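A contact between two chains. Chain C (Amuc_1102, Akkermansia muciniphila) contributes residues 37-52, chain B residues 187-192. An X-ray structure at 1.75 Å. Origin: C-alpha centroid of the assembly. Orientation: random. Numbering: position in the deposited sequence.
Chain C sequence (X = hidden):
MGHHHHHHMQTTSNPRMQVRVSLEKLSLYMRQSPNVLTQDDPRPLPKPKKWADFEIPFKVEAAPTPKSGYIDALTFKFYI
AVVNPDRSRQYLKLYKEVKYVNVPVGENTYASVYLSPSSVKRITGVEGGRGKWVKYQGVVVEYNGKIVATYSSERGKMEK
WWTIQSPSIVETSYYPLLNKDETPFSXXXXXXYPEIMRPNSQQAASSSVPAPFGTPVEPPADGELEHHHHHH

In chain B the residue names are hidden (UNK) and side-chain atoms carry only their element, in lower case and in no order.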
# COMPACT_ATOMS: atom_id res chain seq x y z
N LEU C 37 -11.45 9.41 -14.36
CA LEU C 37 -11.52 9.38 -15.82
C LEU C 37 -10.25 8.79 -16.40
O LEU C 37 -9.15 9.06 -15.91
CB LEU C 37 -11.73 10.79 -16.39
CG LEU C 37 -12.93 11.62 -15.93
CD1 LEU C 37 -13.03 12.90 -16.76
CD2 LEU C 37 -14.22 10.81 -16.00
N THR C 38 -10.38 7.98 -17.46
CA THR C 38 -9.22 7.39 -18.10
C THR C 38 -9.29 7.60 -19.61
O THR C 38 -10.35 7.88 -20.18
CB THR C 38 -9.07 5.88 -17.79
OG1 THR C 38 -10.20 5.17 -18.31
CG2 THR C 38 -8.95 5.64 -16.28
N GLN C 39 -8.12 7.46 -20.26
CA GLN C 39 -8.03 7.62 -21.71
C GLN C 39 -8.99 6.69 -22.44
O GLN C 39 -9.89 7.14 -23.16
CB GLN C 39 -6.59 7.37 -22.15
CG GLN C 39 -6.40 7.18 -23.65
CD GLN C 39 -5.37 6.11 -23.99
OE1 GLN C 39 -4.55 5.74 -23.15
NE2 GLN C 39 -5.42 5.60 -25.21
N ASP C 40 -8.83 5.38 -22.24
CA ASP C 40 -9.71 4.36 -22.81
C ASP C 40 -10.55 3.80 -21.67
O ASP C 40 -10.10 2.93 -20.93
CB ASP C 40 -8.91 3.26 -23.51
CG ASP C 40 -8.06 3.78 -24.64
OD1 ASP C 40 -8.41 4.84 -25.22
OD2 ASP C 40 -7.03 3.14 -24.96
N ASP C 41 -11.78 4.29 -21.55
CA ASP C 41 -12.63 3.85 -20.46
C ASP C 41 -12.93 2.35 -20.59
O ASP C 41 -13.10 1.85 -21.71
CB ASP C 41 -13.94 4.64 -20.43
CG ASP C 41 -13.83 5.91 -19.60
OD1 ASP C 41 -12.74 6.18 -19.06
OD2 ASP C 41 -14.84 6.64 -19.49
N PRO C 42 -12.97 1.61 -19.48
CA PRO C 42 -13.33 0.20 -19.55
C PRO C 42 -14.82 0.03 -19.80
O PRO C 42 -15.64 0.90 -19.49
CB PRO C 42 -12.94 -0.35 -18.17
CG PRO C 42 -12.10 0.73 -17.53
CD PRO C 42 -12.58 2.02 -18.12
N ARG C 43 -15.18 -1.12 -20.38
CA ARG C 43 -16.57 -1.49 -20.61
C ARG C 43 -16.87 -2.80 -19.90
O ARG C 43 -16.29 -3.84 -20.26
CB ARG C 43 -16.88 -1.61 -22.10
CG ARG C 43 -17.30 -0.30 -22.75
CD ARG C 43 -18.72 0.13 -22.34
NE ARG C 43 -19.74 -0.40 -23.25
CZ ARG C 43 -20.97 0.09 -23.36
NH1 ARG C 43 -21.37 1.13 -22.63
NH2 ARG C 43 -21.82 -0.46 -24.23
N PRO C 44 -17.76 -2.82 -18.89
CA PRO C 44 -18.50 -1.64 -18.41
C PRO C 44 -17.69 -0.68 -17.52
O PRO C 44 -16.66 -1.06 -16.96
CB PRO C 44 -19.65 -2.26 -17.60
CG PRO C 44 -19.14 -3.58 -17.17
CD PRO C 44 -18.25 -4.07 -18.27
N LEU C 45 -18.18 0.56 -17.43
CA LEU C 45 -17.56 1.56 -16.56
C LEU C 45 -17.77 1.16 -15.09
O LEU C 45 -18.86 0.69 -14.73
CB LEU C 45 -18.17 2.94 -16.82
CG LEU C 45 -17.65 4.16 -16.05
CD1 LEU C 45 -16.29 4.60 -16.57
CD2 LEU C 45 -18.65 5.32 -16.11
N PRO C 46 -16.76 1.32 -14.24
CA PRO C 46 -16.96 1.05 -12.81
C PRO C 46 -18.05 1.95 -12.24
O PRO C 46 -18.16 3.13 -12.59
CB PRO C 46 -15.60 1.36 -12.19
CG PRO C 46 -14.62 1.23 -13.31
CD PRO C 46 -15.36 1.68 -14.54
N LYS C 47 -18.89 1.37 -11.38
CA LYS C 47 -19.97 2.11 -10.74
C LYS C 47 -19.66 2.21 -9.25
O LYS C 47 -20.08 1.35 -8.46
CB LYS C 47 -21.32 1.44 -10.98
CG LYS C 47 -21.79 1.51 -12.43
CD LYS C 47 -23.13 0.83 -12.63
CE LYS C 47 -24.21 1.47 -11.77
NZ LYS C 47 -24.49 2.88 -12.18
N PRO C 48 -18.92 3.24 -8.82
CA PRO C 48 -18.48 3.30 -7.42
C PRO C 48 -19.66 3.36 -6.46
O PRO C 48 -20.70 3.94 -6.75
CB PRO C 48 -17.66 4.60 -7.37
CG PRO C 48 -17.24 4.85 -8.77
CD PRO C 48 -18.38 4.35 -9.62
N LYS C 49 -19.47 2.73 -5.30
CA LYS C 49 -20.46 2.69 -4.24
C LYS C 49 -20.05 3.63 -3.11
O LYS C 49 -18.98 4.24 -3.14
CB LYS C 49 -20.65 1.25 -3.73
CG LYS C 49 -21.23 0.30 -4.76
CD LYS C 49 -21.62 -1.02 -4.12
CE LYS C 49 -22.09 -2.04 -5.15
NZ LYS C 49 -23.30 -1.59 -5.90
N LYS C 50 -20.90 3.71 -2.09
CA LYS C 50 -20.68 4.64 -1.00
C LYS C 50 -19.87 4.02 0.14
O LYS C 50 -20.24 2.97 0.69
CB LYS C 50 -22.00 5.20 -0.48
CG LYS C 50 -22.61 6.23 -1.42
CD LYS C 50 -23.84 6.87 -0.74
CE LYS C 50 -24.61 7.80 -1.69
NZ LYS C 50 -23.86 9.03 -2.03
N TRP C 51 -18.78 4.69 0.48
CA TRP C 51 -17.94 4.36 1.61
C TRP C 51 -18.41 5.11 2.85
O TRP C 51 -18.95 6.21 2.76
CB TRP C 51 -16.50 4.78 1.30
CG TRP C 51 -15.83 3.93 0.29
CD1 TRP C 51 -16.17 3.77 -1.04
CD2 TRP C 51 -14.69 3.12 0.51
NE1 TRP C 51 -15.31 2.87 -1.63
CE2 TRP C 51 -14.38 2.47 -0.70
CE3 TRP C 51 -13.91 2.85 1.64
CZ2 TRP C 51 -13.32 1.58 -0.82
CZ3 TRP C 51 -12.85 1.97 1.52
CH2 TRP C 51 -12.56 1.35 0.30
N ALA C 52 -18.19 4.51 4.02
CA ALA C 52 -18.35 5.23 5.28
C ALA C 52 -17.07 6.02 5.56
O ALA C 52 -15.99 5.43 5.66
CB ALA C 52 -18.64 4.27 6.43
N UNK B 187 -7.50 1.58 -8.89
CA UNK B 187 -8.34 2.75 -9.14
C UNK B 187 -9.73 2.39 -9.64
O UNK B 187 -10.62 3.26 -9.65
c UNK B 187 -7.66 3.71 -10.14
c UNK B 187 -6.18 3.92 -9.79
c UNK B 187 -7.85 3.22 -11.61
N UNK B 188 -9.95 1.14 -10.06
CA UNK B 188 -11.21 0.69 -10.63
C UNK B 188 -11.89 -0.21 -9.60
O UNK B 188 -11.54 -1.39 -9.47
c UNK B 188 -10.55 0.77 -13.07
c UNK B 188 -10.57 2.85 -14.28
c UNK B 188 -9.69 0.25 -14.03
c UNK B 188 -10.99 -0.08 -11.93
c UNK B 188 -9.28 1.01 -15.11
c UNK B 188 -9.71 2.32 -15.23
c UNK B 188 -10.98 2.08 -13.21
N UNK B 189 -12.88 0.33 -8.89
CA UNK B 189 -13.62 -0.44 -7.91
C UNK B 189 -14.77 -1.15 -8.61
O UNK B 189 -15.67 -0.50 -9.16
c UNK B 189 -18.29 -1.36 -5.67
c UNK B 189 -17.15 -2.07 -3.65
c UNK B 189 -17.14 -0.75 -6.16
c UNK B 189 -15.97 -0.81 -5.40
c UNK B 189 -14.13 0.46 -6.78
c UNK B 189 -13.93 -0.68 -4.48
n UNK B 189 -14.74 -1.38 -3.61
c UNK B 189 -16.00 -1.47 -4.15
c UNK B 189 -18.29 -2.00 -4.42
c UNK B 189 -14.64 -0.31 -5.59
N UNK B 190 -14.73 -2.48 -8.61
CA UNK B 190 -15.76 -3.32 -9.20
C UNK B 190 -16.42 -4.15 -8.12
O UNK B 190 -15.76 -4.66 -7.21
c UNK B 190 -15.63 -2.52 -13.62
c UNK B 190 -13.55 -3.35 -11.99
c UNK B 190 -13.28 -2.74 -13.20
o UNK B 190 -14.05 -1.70 -15.21
c UNK B 190 -15.17 -4.25 -10.27
c UNK B 190 -14.86 -3.57 -11.58
c UNK B 190 -15.89 -3.14 -12.42
c UNK B 190 -14.32 -2.32 -14.01
N UNK B 191 -17.74 -4.30 -8.23
CA UNK B 191 -18.47 -5.06 -7.22
C UNK B 191 -18.05 -6.52 -7.20
O UNK B 191 -18.13 -7.18 -6.15
c UNK B 191 -19.98 -4.94 -7.46
o UNK B 191 -20.48 -4.92 -5.14
o UNK B 191 -21.74 -6.17 -6.45
c UNK B 191 -20.79 -5.38 -6.27
N UNK B 192 -17.58 -7.04 -8.34
CA UNK B 192 -17.29 -8.47 -8.45
C UNK B 192 -16.06 -8.90 -7.66
O UNK B 192 -15.92 -10.09 -7.38
c UNK B 192 -17.12 -8.87 -9.93
n UNK B 192 -14.72 -9.16 -12.78
c UNK B 192 -15.94 -8.67 -12.12
c UNK B 192 -15.81 -8.46 -10.61
c UNK B 192 -14.73 -9.84 -13.92
n UNK B 192 -15.88 -10.13 -14.52
n UNK B 192 -13.59 -10.26 -14.46

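Position 187 of chain B carries three side-chain carbons, one bonded to CA and bearing the other two, so the chain branches at CB without any polar atom. It lies at the margin of the contact, and its side chain makes no close contact with the chain C stretch. This is valine, Val187(B).

Position 188 has seven carbons, one followed by a six-membered ring with no heteroatom attached. The ring settles among Thr38(C), Pro42(C) and Pro46(C), all of which offer carbon. The residue is phenylalanine, Phe188(B). Pro42(C) CG sits over one face, 4.0 Å from the centroid of the Phe188(B) ring and 26° off the ring normal, in a CH-pi contact. Thr38(C) CG2 meets the ring edge, 3.6 Å from Phe188(B) CZ, while the hydroxyl of the same threonine is engaged within its own chain, Thr38(C) OG1 donating to Asp41(C) OD1 at 2.8 Å. Pro46(C) CG adds a further apolar contact, 3.7 Å from Phe188(B) CD1. A ring without a polar group fits these neighbours well.

Position 189 shows one carbon leading into fused five- and six-membered rings holding eight carbons and one nitrogen. The rings lie against Lys49(C) and Trp51(C), near Pro48(C). Only tryptophan has this indole, and Trp189(B) has the largest area of its stretch covered by the chain C stretch. Its breadth lets it reach several residues at once: Lys49(C) CD packs 3.5 Å from Trp189(B) CH2, and Trp51(C) turns an edge toward its face, the five-membered ring centroids 5.9 Å apart and the planes at 67°. The backbone is less well served, for Trp189(B) O is buried against Pro46(C) CB at 3.6 Å and finds no hydrogen-bond partner in the model.

Position 190 has one carbon, a six-carbon ring and a single oxygen on that ring, at the far end from the CB attachment. Pro46(C) CB lies over one face of the ring, and the oxygen lies near Pro44(C) O. This is tyrosine, Tyr190(B). At the ring edge, Tyr190(B) OH donates a hydrogen bond to Pro44(C) O at 3.2 Å. A phenol suits the site because it combines a flat apolar surface for proline with a donor for a backbone carbonyl.

Position 191 bears two carbons, the second carrying two oxygens, a short carboxylate; one oxygen approaches Lys49(C) CE. It is aspartate, Asp191(B). Asp191(B) OD1 lies 3.3 Å from Lys49(C) CE and 4.4 Å from Lys49(C) NZ, too far for a salt bridge, although the opposite charges are near each other.

Position 192 has three carbons, a nitrogen, then a carbon with two more nitrogens, and stays out of reach of the chain C stretch. This guanidinium identifies arginine, Arg192(B).

The contact thus works by packing a proline-rich loop against three consecutive aromatic residues. Pro46(C) is central, touching all three, while Pro42(C) and Thr38(C) extend the surface along Phe188(B), and Lys49(C) and Trp51(C) extend it along Trp189(B). One hydrogen bond, from Tyr190(B) to Pro44(C), adds a directional tie to an otherwise largely apolar interface.

Chain B, residues 187-192: VFWYDR
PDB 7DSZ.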